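Local coordinates for protein D-alanine--D-alanine ligase (PDB 3TQT) that joins two D-alanine molecules into D-alanyl-D-alanine at the expense of ATP, supplying a building block for peptidoglycan synthesis, at residues Thr109-Asp113 with Asn318-Gly322. Coordinates in Å, arbitrary orientation, origin at the centre of the assembly. Residues are numbered along the deposited sequence.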
loop_
_atom_site.group_PDB
_atom_site.type_symbol
_atom_site.label_atom_id
_atom_site.label_comp_id
_atom_site.label_asym_id
_atom_site.label_seq_id
_atom_site.Cartn_x
_atom_site.Cartn_y
_atom_site.Cartn_z
ATOM N N THR A 109 -3.165 -11.319 5.619
ATOM C CA THR A 109 -2.352 -10.409 6.404
ATOM C C THR A 109 -0.866 -10.543 6.074
ATOM O O THR A 109 -0.343 -11.651 5.900
ATOM C CB THR A 109 -2.608 -10.615 7.906
ATOM O OG1 THR A 109 -3.986 -10.355 8.182
ATOM C CG2 THR A 109 -1.757 -9.682 8.734
ATOM N N GLN A 110 -0.209 -9.388 5.963
ATOM C CA GLN A 110 1.224 -9.289 5.665
ATOM C C GLN A 110 1.562 -9.582 4.201
ATOM O O GLN A 110 2.356 -8.869 3.581
ATOM C CB GLN A 110 2.055 -10.184 6.602
ATOM C CG GLN A 110 1.670 -10.098 8.088
ATOM C CD GLN A 110 1.793 -8.701 8.672
ATOM O OE1 GLN A 110 1.387 -7.720 8.052
ATOM N NE2 GLN A 110 2.342 -8.607 9.877
ATOM N N GLY A 111 0.948 -10.623 3.649
ATOM C CA GLY A 111 1.308 -11.102 2.325
ATOM C C GLY A 111 0.609 -10.413 1.169
ATOM O O GLY A 111 1.198 -10.236 0.106
ATOM N N GLU A 112 -0.655 -10.048 1.361
ATOM C CA GLU A 112 -1.433 -9.429 0.293
ATOM C C GLU A 112 -1.712 -7.970 0.580
ATOM O O GLU A 112 -2.244 -7.268 -0.277
ATOM C CB GLU A 112 -2.780 -10.146 0.106
ATOM C CG GLU A 112 -2.668 -11.537 -0.465
ATOM C CD GLU A 112 -4.028 -12.158 -0.743
ATOM O OE1 GLU A 112 -4.622 -11.862 -1.801
ATOM O OE2 GLU A 112 -4.499 -12.942 0.100
ATOM N N ASP A 113 -1.382 -7.522 1.790
ATOM C CA ASP A 113 -1.770 -6.184 2.236
ATOM C C ASP A 113 -0.716 -5.130 1.962
ATOM O O ASP A 113 -0.809 -4.011 2.463
ATOM C CB ASP A 113 -2.139 -6.156 3.721
ATOM C CG ASP A 113 -1.006 -6.612 4.631
ATOM O OD1 ASP A 113 0.150 -6.787 4.174
ATOM O OD2 ASP A 113 -1.292 -6.806 5.828
ATOM N N ASN A 318 -8.436 -10.527 -5.756
ATOM C CA ASN A 318 -7.485 -11.204 -4.889
ATOM C C ASN A 318 -6.136 -11.215 -5.560
ATOM O O ASN A 318 -5.998 -11.810 -6.630
ATOM C CB ASN A 318 -7.910 -12.654 -4.689
ATOM C CG ASN A 318 -9.265 -12.765 -4.076
ATOM O OD1 ASN A 318 -9.414 -12.663 -2.860
ATOM N ND2 ASN A 318 -10.279 -12.950 -4.913
ATOM N N THR A 319 -5.142 -10.591 -4.930
ATOM C CA THR A 319 -3.844 -10.411 -5.580
ATOM C C THR A 319 -2.869 -11.537 -5.242
ATOM O O THR A 319 -1.903 -11.750 -5.953
ATOM C CB THR A 319 -3.190 -9.066 -5.187
ATOM O OG1 THR A 319 -3.054 -9.028 -3.770
ATOM C CG2 THR A 319 -4.067 -7.868 -5.641
ATOM N N ILE A 320 -3.124 -12.261 -4.163
ATOM C CA ILE A 320 -2.365 -13.493 -3.931
ATOM C C ILE A 320 -3.373 -14.623 -3.734
ATOM O O ILE A 320 -3.622 -15.077 -2.619
ATOM C CB ILE A 320 -1.350 -13.383 -2.754
ATOM C CG1 ILE A 320 -0.558 -12.067 -2.834
ATOM C CG2 ILE A 320 -0.382 -14.589 -2.728
ATOM C CD1 ILE A 320 0.483 -11.999 -3.949
ATOM N N PRO A 321 -3.988 -15.055 -4.835
ATOM C CA PRO A 321 -4.985 -16.122 -4.778
ATOM C C PRO A 321 -4.311 -17.438 -4.441
ATOM O O PRO A 321 -3.094 -17.546 -4.620
ATOM C CB PRO A 321 -5.520 -16.165 -6.202
ATOM C CG PRO A 321 -4.413 -15.661 -7.037
ATOM C CD PRO A 321 -3.717 -14.620 -6.215
ATOM N N GLY A 322 -5.082 -18.407 -3.955
ATOM C CA GLY A 322 -4.553 -19.735 -3.716
ATOM C C GLY A 322 -3.835 -20.225 -4.955
ATOM O O GLY A 322 -4.244 -19.925 -6.074
HETATM O O HOH W 1 -6.284 -9.439 -2.400
HETATM O O HOH W 2 -4.501 -7.412 -2.251
#
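Glu112 supplies half of the surface buried in this contact between two loops, and Ile320 is the next largest contributor. The Glu112 loop follows strand 101-104 in the N-terminal region of the ligase. The partner loop follows strand 312-318 of the ATP-grasp region, 205 residues further on. The CA-to-CB bond of Glu112 points toward the 318-322 loop, and Ile320 N donates a hydrogen bond to Glu112 OE1 (2.8 Å). The aliphatic parts of the two side chains also pack tightly, with Glu112 CG 3.2 Å from Ile320 CG1. Gly111 O lies 3.9 Å from the same Ile320 CG1.

Thr319 joins mainly through water. One water sits 3.0 Å from both Glu112 OE1 and Thr319 N; it accepts from Thr319 N and is placed to donate to Glu112 OE1. A second lies 3.0 Å from Glu112 O and 2.6 Å from Thr319 OG1. The other carboxylate oxygen, Glu112 OE2, is hydrogen-bonded to Gly108 N, while Ile320 O is hydrogen-bonded to His107 ND1.

Asn318, at the end of strand 312-318, is a predicted ligand of the second magnesium ion, close to Asp303 and Glu316. One carboxylate thus takes up backbone amides from both loops, partly through water. This ties the N-terminal region directly to the chain leaving the probable metal site.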